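Local coordinates for hypothetical protein (Nostoc punctiforme, PDB 2INB), which probably takes part, as an XisH family protein, in the site-specific recombination that rearranges nitrogen-fixation genes in cyanobacteria, at residues S71-A76 / K106-L111; M125-V130 / V134-I139; L46-R51 / P92-Y97; V7-V12 / T24-T29. One frame throughout, in Å; residues are numbered along the deposited sequence. Where two conformers were deposited one is given.

Interaction 1 (S71-A76 / K106-L111)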
# COMPACT_ATOMS: atom_id res chain seq x y z
N SER A 71 -3.88 -9.31 3.06
CA SER A 71 -4.72 -8.13 2.86
C SER A 71 -4.25 -7.00 3.74
O SER A 71 -4.15 -5.84 3.29
CB SER A 71 -6.19 -8.41 3.18
OG SER A 71 -6.96 -7.24 2.93
N GLU A 72 -3.95 -7.30 5.00
CA GLU A 72 -3.47 -6.23 5.86
C GLU A 72 -2.15 -5.73 5.33
O GLU A 72 -1.90 -4.51 5.34
CB GLU A 72 -3.35 -6.63 7.34
CG GLU A 72 -2.81 -5.52 8.21
CD GLU A 72 -3.53 -4.18 7.99
OE1 GLU A 72 -4.77 -4.19 7.79
OE2 GLU A 72 -2.87 -3.13 8.02
N PHE A 73 -1.30 -6.64 4.85
CA PHE A 73 0.04 -6.24 4.39
C PHE A 73 -0.08 -5.23 3.25
O PHE A 73 0.69 -4.27 3.18
CB PHE A 73 0.89 -7.43 3.99
CG PHE A 73 2.27 -7.06 3.54
CD1 PHE A 73 3.13 -6.33 4.35
CD2 PHE A 73 2.72 -7.48 2.29
CE1 PHE A 73 4.42 -6.02 3.88
CE2 PHE A 73 4.02 -7.16 1.84
CZ PHE A 73 4.85 -6.47 2.65
N HIS A 74 -1.02 -5.42 2.35
CA HIS A 74 -1.17 -4.45 1.27
C HIS A 74 -1.38 -3.02 1.82
O HIS A 74 -0.72 -2.06 1.40
CB HIS A 74 -2.37 -4.74 0.38
CG HIS A 74 -2.31 -6.02 -0.36
ND1 HIS A 74 -1.19 -6.43 -1.05
CD2 HIS A 74 -3.28 -6.94 -0.61
CE1 HIS A 74 -1.46 -7.58 -1.65
NE2 HIS A 74 -2.72 -7.92 -1.38
N THR A 75 -2.33 -2.89 2.76
CA THR A 75 -2.64 -1.58 3.33
C THR A 75 -1.47 -1.08 4.16
O THR A 75 -1.11 0.09 4.08
CB THR A 75 -3.92 -1.67 4.16
OG1 THR A 75 -5.01 -2.02 3.28
CG2 THR A 75 -4.24 -0.39 4.98
N ALA A 76 -0.85 -1.97 4.94
CA ALA A 76 0.27 -1.56 5.77
C ALA A 76 1.43 -1.02 4.94
O ALA A 76 2.11 -0.05 5.31
CB ALA A 76 0.78 -2.71 6.68
N LYS A 106 7.45 -13.87 12.96
CA LYS A 106 8.02 -15.21 12.88
C LYS A 106 7.27 -16.12 11.91
O LYS A 106 7.74 -17.23 11.61
CB LYS A 106 8.01 -15.88 14.25
CG LYS A 106 9.00 -15.29 15.24
CD LYS A 106 8.85 -15.96 16.64
CE LYS A 106 9.37 -17.40 16.65
N THR A 107 6.07 -15.70 11.48
CA THR A 107 5.25 -16.54 10.59
C THR A 107 5.14 -15.88 9.23
O THR A 107 5.93 -16.16 8.32
CB THR A 107 3.85 -16.80 11.20
OG1 THR A 107 3.22 -15.56 11.55
CG2 THR A 107 3.97 -17.69 12.47
N PHE A 108 4.21 -14.92 9.10
CA PHE A 108 3.99 -14.23 7.81
C PHE A 108 5.26 -13.62 7.20
O PHE A 108 5.55 -13.83 6.03
CB PHE A 108 2.92 -13.14 7.96
CG PHE A 108 2.62 -12.37 6.71
CD1 PHE A 108 1.91 -12.98 5.67
CD2 PHE A 108 2.98 -11.05 6.57
CE1 PHE A 108 1.60 -12.29 4.54
CE2 PHE A 108 2.68 -10.37 5.41
CZ PHE A 108 1.98 -11.02 4.39
N PHE A 109 6.03 -12.88 8.02
CA PHE A 109 7.22 -12.21 7.52
C PHE A 109 8.41 -13.14 7.29
O PHE A 109 9.42 -12.70 6.77
CB PHE A 109 7.60 -10.96 8.36
CG PHE A 109 6.66 -9.81 8.16
CD1 PHE A 109 6.69 -9.12 6.96
CD2 PHE A 109 5.66 -9.54 9.06
CE1 PHE A 109 5.79 -8.10 6.72
CE2 PHE A 109 4.71 -8.50 8.81
CZ PHE A 109 4.80 -7.81 7.62
N GLN A 110 8.28 -14.43 7.61
CA GLN A 110 9.28 -15.40 7.18
C GLN A 110 8.94 -16.09 5.86
O GLN A 110 9.75 -16.86 5.32
CB GLN A 110 9.52 -16.45 8.28
CG GLN A 110 10.04 -15.83 9.59
CD GLN A 110 11.20 -14.86 9.34
OE1 GLN A 110 12.17 -15.19 8.64
NE2 GLN A 110 11.08 -13.63 9.87
N LEU A 111 7.75 -15.85 5.33
CA LEU A 111 7.40 -16.30 3.99
C LEU A 111 8.21 -15.51 2.95
O LEU A 111 8.53 -14.34 3.16
CB LEU A 111 5.89 -16.16 3.71
CG LEU A 111 5.00 -17.01 4.65
CD1 LEU A 111 3.53 -16.67 4.38
CD2 LEU A 111 5.24 -18.52 4.48

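Interaction 2 (M125-V130 / V134-I139)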
# COMPACT_ATOMS: atom_id res chain seq x y z
N MSE A 125 11.38 -1.96 10.34
CA MSE A 125 10.35 -2.53 11.22
C MSE A 125 10.73 -2.48 12.70
O MSE A 125 11.91 -2.46 13.07
CB MSE A 125 10.00 -3.96 10.79
CG MSE A 125 9.37 -4.02 9.41
SE MSE A 125 9.00 -5.88 8.87
CE MSE A 125 10.89 -6.36 8.74
N LEU A 126 9.70 -2.42 13.53
CA LEU A 126 9.82 -2.54 14.97
C LEU A 126 9.10 -3.83 15.34
O LEU A 126 7.89 -3.92 15.17
CB LEU A 126 9.22 -1.32 15.64
CG LEU A 126 9.28 -1.22 17.16
CD1 LEU A 126 10.75 -1.38 17.61
CD2 LEU A 126 8.66 0.08 17.65
N ILE A 127 9.84 -4.85 15.77
CA ILE A 127 9.21 -6.09 16.15
C ILE A 127 8.97 -6.07 17.65
O ILE A 127 9.94 -5.96 18.44
CB ILE A 127 10.03 -7.31 15.77
CG1 ILE A 127 10.52 -7.21 14.31
CG2 ILE A 127 9.20 -8.58 16.01
CD1 ILE A 127 9.42 -6.97 13.30
N TYR A 128 7.71 -6.20 18.05
CA TYR A 128 7.33 -6.11 19.48
C TYR A 128 6.66 -7.40 19.96
O TYR A 128 5.90 -8.03 19.23
CB TYR A 128 6.43 -4.92 19.76
CG TYR A 128 5.06 -4.89 19.08
CD1 TYR A 128 4.92 -4.38 17.77
CD2 TYR A 128 3.88 -5.25 19.74
CE1 TYR A 128 3.68 -4.34 17.16
CE2 TYR A 128 2.65 -5.18 19.12
CZ TYR A 128 2.53 -4.72 17.85
OH TYR A 128 1.27 -4.64 17.31
N ASP A 129 6.93 -7.74 21.20
CA ASP A 129 6.31 -8.89 21.81
C ASP A 129 5.08 -8.41 22.55
O ASP A 129 5.17 -7.56 23.40
CB ASP A 129 7.29 -9.59 22.75
CG ASP A 129 6.69 -10.82 23.37
OD1 ASP A 129 6.04 -10.72 24.41
OD2 ASP A 129 6.79 -11.91 22.77
N VAL A 130 3.92 -8.94 22.16
CA VAL A 130 2.66 -8.52 22.77
C VAL A 130 2.49 -8.92 24.24
O VAL A 130 2.13 -8.08 25.07
CB VAL A 130 1.47 -9.01 21.92
CG1 VAL A 130 0.15 -8.69 22.62
CG2 VAL A 130 1.52 -8.35 20.51
N VAL A 134 7.28 -5.56 25.02
CA VAL A 134 8.67 -5.16 24.89
C VAL A 134 9.09 -5.15 23.43
O VAL A 134 8.48 -5.82 22.57
CB VAL A 134 9.62 -6.12 25.66
CG1 VAL A 134 9.31 -6.08 27.16
CG2 VAL A 134 9.54 -7.54 25.08
N ILE A 135 10.10 -4.34 23.13
CA ILE A 135 10.73 -4.35 21.82
C ILE A 135 11.72 -5.54 21.73
O ILE A 135 12.64 -5.65 22.54
CB ILE A 135 11.49 -3.04 21.51
CG1 ILE A 135 10.52 -1.87 21.52
CG2 ILE A 135 12.28 -3.14 20.20
CD1 ILE A 135 11.15 -0.49 21.19
N PHE A 136 11.52 -6.40 20.71
CA PHE A 136 12.34 -7.58 20.47
C PHE A 136 13.44 -7.29 19.45
O PHE A 136 14.57 -7.77 19.62
CB PHE A 136 11.47 -8.70 19.92
CG PHE A 136 12.24 -9.89 19.41
CD1 PHE A 136 12.99 -10.64 20.26
CD2 PHE A 136 12.24 -10.22 18.04
CE1 PHE A 136 13.68 -11.77 19.80
CE2 PHE A 136 12.97 -11.30 17.59
CZ PHE A 136 13.67 -12.07 18.47
N GLN A 137 13.15 -6.51 18.40
CA GLN A 137 14.17 -6.26 17.37
C GLN A 137 13.79 -5.03 16.55
O GLN A 137 12.63 -4.74 16.32
CB GLN A 137 14.24 -7.48 16.44
CG GLN A 137 15.47 -7.47 15.57
CD GLN A 137 15.61 -8.77 14.81
OE1 GLN A 137 14.96 -9.76 15.14
NE2 GLN A 137 16.43 -8.76 13.78
N TRP A 138 14.81 -4.26 16.18
CA TRP A 138 14.70 -3.25 15.14
C TRP A 138 15.32 -3.79 13.87
O TRP A 138 16.43 -4.34 13.89
CB TRP A 138 15.46 -2.02 15.57
CG TRP A 138 14.95 -1.30 16.79
CD1 TRP A 138 15.38 -1.45 18.07
CD2 TRP A 138 13.94 -0.32 16.82
NE1 TRP A 138 14.71 -0.58 18.91
CE2 TRP A 138 13.82 0.12 18.15
CE3 TRP A 138 13.18 0.32 15.83
CZ2 TRP A 138 12.98 1.16 18.51
CZ3 TRP A 138 12.28 1.29 16.21
CH2 TRP A 138 12.20 1.72 17.53
N ILE A 139 14.61 -3.64 12.76
CA ILE A 139 15.08 -4.12 11.43
C ILE A 139 15.23 -2.95 10.44
O ILE A 139 14.31 -2.13 10.25
CB ILE A 139 14.15 -5.15 10.91
CG1 ILE A 139 14.09 -6.33 11.88
CG2 ILE A 139 14.54 -5.57 9.45
CD1 ILE A 139 13.15 -7.38 11.50

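Interaction 3 (L46-R51 / P92-Y97)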
# COMPACT_ATOMS: atom_id res chain seq x y z
N LEU A 46 -0.26 7.20 13.73
CA LEU A 46 1.21 7.16 13.80
C LEU A 46 1.66 7.66 15.18
O LEU A 46 1.10 8.65 15.69
CB LEU A 46 1.85 8.08 12.76
CG LEU A 46 1.94 7.66 11.31
CD1 LEU A 46 2.58 8.77 10.49
CD2 LEU A 46 2.77 6.41 11.25
N ILE A 47 2.63 6.98 15.79
CA ILE A 47 3.21 7.41 17.07
C ILE A 47 4.52 8.17 16.76
O ILE A 47 5.36 7.66 16.00
CB ILE A 47 3.56 6.23 17.95
CG1 ILE A 47 2.27 5.47 18.30
CG2 ILE A 47 4.35 6.71 19.23
CD1 ILE A 47 2.55 4.20 19.12
N ALA A 48 4.69 9.37 17.29
CA ALA A 48 5.97 10.09 17.20
C ALA A 48 6.69 9.91 18.54
O ALA A 48 6.09 10.13 19.59
CB ALA A 48 5.76 11.61 16.96
N ALA A 49 7.97 9.55 18.48
CA ALA A 49 8.75 9.37 19.68
C ALA A 49 10.17 9.87 19.45
O ALA A 49 10.62 10.01 18.29
CB ALA A 49 8.75 7.91 20.09
N GLU A 50 10.89 10.10 20.56
CA GLU A 50 12.30 10.50 20.43
C GLU A 50 13.07 10.03 21.65
O GLU A 50 12.50 9.76 22.71
CB GLU A 50 12.46 12.00 20.22
CG GLU A 50 11.96 12.81 21.34
CD GLU A 50 12.12 14.29 21.03
OE1 GLU A 50 11.36 14.80 20.19
OE2 GLU A 50 13.05 14.92 21.58
N ARG A 51 14.39 9.95 21.47
CA ARG A 51 15.25 9.50 22.53
C ARG A 51 16.62 10.07 22.29
O ARG A 51 17.24 9.78 21.25
CB ARG A 51 15.30 7.97 22.57
CG ARG A 51 16.06 7.40 23.72
CD ARG A 51 16.04 5.86 23.71
NE ARG A 51 16.78 5.34 22.56
CZ ARG A 51 17.11 4.06 22.43
NH1 ARG A 51 16.70 3.17 23.35
NH2 ARG A 51 17.81 3.69 21.38
N PRO A 92 12.28 15.40 7.87
CA PRO A 92 13.18 14.49 7.17
C PRO A 92 14.14 13.71 8.07
O PRO A 92 14.75 12.78 7.59
CB PRO A 92 13.91 15.41 6.16
CG PRO A 92 13.93 16.71 6.87
CD PRO A 92 12.55 16.80 7.48
N GLU A 93 14.33 14.11 9.32
CA GLU A 93 15.18 13.31 10.19
C GLU A 93 14.38 12.40 11.14
O GLU A 93 15.00 11.74 11.98
CB GLU A 93 16.16 14.21 10.90
CG GLU A 93 17.06 14.86 9.84
CD GLU A 93 18.24 15.63 10.33
OE1 GLU A 93 18.60 15.56 11.56
OE2 GLU A 93 18.81 16.31 9.47
N ARG A 94 13.04 12.33 10.97
CA ARG A 94 12.22 11.40 11.74
C ARG A 94 12.06 10.13 10.94
O ARG A 94 11.44 10.14 9.89
CB ARG A 94 10.85 12.01 12.08
CG ARG A 94 10.04 11.16 13.00
CD ARG A 94 8.75 11.78 13.41
NE ARG A 94 8.94 13.01 14.18
CZ ARG A 94 9.21 13.07 15.49
NH1 ARG A 94 9.43 11.97 16.23
NH2 ARG A 94 9.34 14.28 16.04
N VAL A 95 12.62 9.04 11.43
CA VAL A 95 12.66 7.78 10.71
C VAL A 95 11.42 6.97 11.00
O VAL A 95 11.09 6.73 12.16
CB VAL A 95 13.93 7.01 11.04
CG1 VAL A 95 14.00 5.63 10.31
CG2 VAL A 95 15.23 7.85 10.75
N LEU A 96 10.79 6.50 9.91
CA LEU A 96 9.56 5.72 9.99
C LEU A 96 9.82 4.20 10.10
O LEU A 96 10.58 3.65 9.30
CB LEU A 96 8.62 6.00 8.80
CG LEU A 96 7.27 5.25 8.82
CD1 LEU A 96 6.36 5.75 9.87
CD2 LEU A 96 6.55 5.36 7.43
N TYR A 97 9.11 3.56 11.05
CA TYR A 97 9.12 2.13 11.23
C TYR A 97 7.68 1.57 11.20
O TYR A 97 6.74 2.17 11.70
CB TYR A 97 9.71 1.78 12.62
CG TYR A 97 11.15 2.16 12.73
CD1 TYR A 97 11.54 3.46 13.08
CD2 TYR A 97 12.17 1.22 12.44
CE1 TYR A 97 12.88 3.83 13.11
CE2 TYR A 97 13.52 1.59 12.51
CZ TYR A 97 13.86 2.90 12.85
OH TYR A 97 15.21 3.25 12.90
O HOH W 1 9.60 13.37 18.76

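Interaction 4 (V7-V12 / T24-T29)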
# COMPACT_ATOMS: atom_id res chain seq x y z
N VAL A 7 -5.63 -1.44 21.80
CA VAL A 7 -4.81 -2.25 22.69
C VAL A 7 -3.37 -2.37 22.16
O VAL A 7 -2.42 -2.13 22.90
CB VAL A 7 -5.40 -3.66 22.93
CG1 VAL A 7 -4.45 -4.49 23.79
CG2 VAL A 7 -6.80 -3.55 23.58
N PHE A 8 -3.23 -2.72 20.88
CA PHE A 8 -1.89 -2.89 20.29
C PHE A 8 -1.13 -1.56 20.20
O PHE A 8 0.10 -1.48 20.36
CB PHE A 8 -1.99 -3.57 18.92
CG PHE A 8 -2.46 -4.99 18.97
CD1 PHE A 8 -3.83 -5.29 18.97
CD2 PHE A 8 -1.55 -6.03 19.02
CE1 PHE A 8 -4.25 -6.62 19.03
CE2 PHE A 8 -1.96 -7.35 19.07
CZ PHE A 8 -3.31 -7.65 19.08
N HIS A 9 -1.89 -0.50 19.97
CA HIS A 9 -1.32 0.84 20.01
C HIS A 9 -0.67 1.12 21.37
O HIS A 9 0.46 1.63 21.44
CB HIS A 9 -2.43 1.85 19.72
CG HIS A 9 -1.92 3.24 19.55
ND1 HIS A 9 -1.64 3.78 18.31
CD2 HIS A 9 -1.63 4.20 20.46
CE1 HIS A 9 -1.20 5.01 18.46
NE2 HIS A 9 -1.19 5.30 19.76
N GLN A 10 -1.37 0.74 22.44
CA GLN A 10 -0.89 0.96 23.81
C GLN A 10 0.27 0.01 24.14
O GLN A 10 1.18 0.38 24.87
CB GLN A 10 -2.02 0.82 24.81
CG GLN A 10 -3.14 1.85 24.58
CD GLN A 10 -2.61 3.29 24.49
OE1 GLN A 10 -2.99 4.04 23.59
NE2 GLN A 10 -1.72 3.65 25.40
N VAL A 11 0.22 -1.22 23.62
CA VAL A 11 1.35 -2.17 23.76
C VAL A 11 2.65 -1.55 23.17
O VAL A 11 3.72 -1.59 23.81
CB VAL A 11 1.07 -3.51 23.04
CG1 VAL A 11 2.31 -4.36 22.91
CG2 VAL A 11 -0.03 -4.33 23.79
N VAL A 12 2.55 -0.98 21.96
CA VAL A 12 3.74 -0.43 21.34
C VAL A 12 4.28 0.78 22.11
O VAL A 12 5.51 0.95 22.31
CB VAL A 12 3.55 -0.11 19.84
CG1 VAL A 12 4.82 0.50 19.27
CG2 VAL A 12 3.19 -1.39 19.08
N THR A 24 5.96 11.77 21.89
CA THR A 24 5.71 13.22 21.76
C THR A 24 4.43 13.59 21.03
O THR A 24 3.89 14.70 21.23
CB THR A 24 6.85 13.92 21.05
OG1 THR A 24 7.02 13.33 19.76
CG2 THR A 24 8.15 13.79 21.83
N ASN A 25 3.94 12.69 20.19
CA ASN A 25 2.71 12.93 19.46
C ASN A 25 2.03 11.59 19.24
O ASN A 25 2.65 10.59 18.85
CB ASN A 25 2.96 13.66 18.09
CG ASN A 25 3.89 14.90 18.22
OD1 ASN A 25 5.15 14.79 18.16
ND2 ASN A 25 3.28 16.08 18.41
N ASP A 26 0.74 11.54 19.53
CA ASP A 26 -0.02 10.34 19.28
C ASP A 26 -1.46 10.81 19.21
O ASP A 26 -2.08 11.03 20.25
CB ASP A 26 0.22 9.33 20.40
CG ASP A 26 -0.58 8.09 20.25
OD1 ASP A 26 -1.10 7.87 19.15
OD2 ASP A 26 -0.69 7.36 21.26
N PRO A 27 -1.98 11.01 17.98
CA PRO A 27 -1.35 10.69 16.71
C PRO A 27 -0.38 11.75 16.24
O PRO A 27 -0.51 12.94 16.58
CB PRO A 27 -2.54 10.63 15.74
CG PRO A 27 -3.44 11.64 16.24
CD PRO A 27 -3.30 11.63 17.76
N LEU A 28 0.60 11.33 15.45
CA LEU A 28 1.41 12.26 14.69
C LEU A 28 0.57 12.64 13.48
O LEU A 28 0.18 11.76 12.70
CB LEU A 28 2.72 11.60 14.24
CG LEU A 28 3.63 12.44 13.34
CD1 LEU A 28 4.01 13.78 13.97
CD2 LEU A 28 4.83 11.59 13.04
N THR A 29 0.26 13.91 13.35
CA THR A 29 -0.54 14.36 12.20
C THR A 29 0.38 14.99 11.18
O THR A 29 1.38 15.68 11.52
CB THR A 29 -1.72 15.27 12.60
OG1 THR A 29 -1.25 16.39 13.37
CG2 THR A 29 -2.73 14.46 13.41

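Interaction 1 (S71-A76 / K106-L111)
Phe73, Phe108 and Phe109 form a buried aromatic cluster where helix 69-88 meets the short 3-10 turn that links helix 102-106 to helix 112-120. Two offset edge-to-face pairs converge on one ring: Phe108 and Phe109 each turn an edge toward the face of Phe73, with centroids 5.7 Å away in both cases and ring planes at 68° and 79°. The closest atoms differ. Phe108 works at the root of the side chain, its CE2 lying 3.7 Å from Phe73 CB, whereas Phe109 reaches the outer part of the ring, with CE1 3.8 Å from Phe73 CE1. Because CG of Phe73 is anti to the backbone N (chi1 -179°), its ring extends off the helix to where both partner edges meet it. Helix 69-88 is the connection of a beta-alpha-beta unit, joining the parallel strands 54-60 and 94-101 in a protein of the PDDEXK clan, and the cluster joins its first turns to the 3-10 turn. Within that turn the two phenylalanines also meet each other, Phe108 CD2 sitting above the centre of the Phe109 ring. Replacing Phe73 by an alanine would probably leave both edges without their aromatic face and open a gap beside Met117 and Ile118 of helix 112-120. Phe109 has a further edge-to-face partner in Phe63, and Asn82 of the second subunit packs against Phe73.

Interaction 2 (M125-V130 / V134-I139)
Met125, present as selenomethionine, and Ile139 run side by side, with Met125 CE 3.7 Å from Ile139 CD1; the bend of Met125 at chi3 (-68°) swings the methyl toward its neighbour. On the same face of the sheet Ile127 CG2 meets the edge of the Phe136 ring. On the other face Leu126 and Ile135 both lie over one side of the Trp138 indole. These side chains are set by the antiparallel hairpin of strands 125-129 and 134-139. Ile139 N gives a nearly straight bond to Met125 O, and Ile127 N bonds Gln137 O at 2.8 Å. At Ile127 a classic beta bulge shifts the register by one: its carbonyl oxygen takes Phe136 N at 2.8 Å and Gln137 N at 3.3 Å, both in the carbonyl plane. Beyond it Asp129 N bonds Val134 O at 2.8 Å, while the return bond from Val134 N is weak. Farther out, Asp129 OD1 accepts from Gln132 N in the connecting turn, Tyr128 OH bonds Lys61 O while its ring packs on helix 7-18, and strand 94-101 pairs with the other edge of strand 125-129. Backbone bonds thus fix the register, and the shared acceptor at Ile127 lets an extra residue enter strand 134-139 without leaving either N-H at the bulge lacking a partner.

Interaction 3 (L46-R51 / P92-Y97)
Leu46 meets Leu96 over strand 54-60, in the central mixed sheet of this PDDEXK-clan protein. Strand 54-60 runs between strands 47-51 and 94-101, so the two segments touch through side chains reaching past it, with the leucines under helix 69-88 at one end of the contact and Arg94 at the other. Leu46 CD2 lies 3.9 Å from Leu96 CD1, the two side chains crossing at about a right angle, and Tyr83 of helix 69-88 packs against both leucines. One step past Ile47, the methyl of Ala48 sits over one face of the Arg94 guanidinium, with CB 3.8 Å from NH1. Arg94 gets there by an extended start, CG anti to the backbone N (chi1 -173°), followed by a bend at chi3 (-64°) that brings the flat group to Ala48 and Ala49. At Ala49 it is the backbone that comes close, its carbonyl oxygen lying at the guanidinium edge, 3.1 Å from Arg94 NH1. The same NH1 donates to Ile56 O on the intervening strand, and Arg94 NE bonds Gln91 OE1, so the rotation of the group is held from several directions. Glu50 then brings opposite charge without direct contact, its OE1 standing 4.6 Å from Arg94 NH2. One ordered water closes that distance, lying at the guanidinium edge near its plane: it accepts from Arg94 NH2 at 2.9 Å and donates to Glu50 OE1 at 2.7 Å.

Interaction 4 (V7-V12 / T24-T29)
A histidine-carboxylate hydrogen bond between His9 and Asp26 ties the N-terminal helix 7-18 to the chain around the end of strand 22-25, an outermost strand of the main sheet within this chain. His9 NE2 donates to Asp26 OD2 at 2.6 Å with an N-H...O angle of 160°. The acceptor oxygen lies nearly in the imidazole plane and is approached on its syn side, the donor standing 24° out of the carboxylate plane. The two side chains come from opposite directions, and each has CG anti to its own backbone N, which lets the imidazole and the carboxylate together span the 9.6 Å between His9 CA and Asp26 CA. Ring and carboxylate planes are 23° apart, so the two flat groups meet nearly edge on edge. Just before Asp26 the strand carries a classic beta bulge, in which Thr24 and Asn25 both face Ala48 of strand 47-51, and Thr24 OG1 donates to Asn25 OD1 at 2.9 Å. Pro27, joined to Asp26 by a cis peptide bond, is followed by Leu28, which packs against Leu46 and Ala48. With a leucine in place of His9, Asp26 would probably lose its donor across the contact, and the helix would be left without this polar tie to the segment 24-29. The imidazole also packs against Ile47 of strand 47-51, while Phe8 and Val12 on the same helix rest on Tyr128.

Interactions 1 and 3 are buried, interaction 2 is partly buried and interaction 4 lies at the surface. Their chemistry follows: interaction 1 is purely aromatic packing, interaction 2 combines backbone bonds with apolar packing on both faces, interaction 3 mixes leucine packing with an arginine and a bridging water, and interaction 4 is a single polar side-chain bond. Interactions 2, 3 and 4 all reach the six-stranded sheet. Interactions 2 and 3 touch where Trp138 packs on Tyr97, interactions 3 and 4 share the pairing of strands 47-51 and 22-25, and Tyr128 packs on the helix of interaction 4. Interaction 1, about 22 Å centre to centre from interaction 3, touches none of the others.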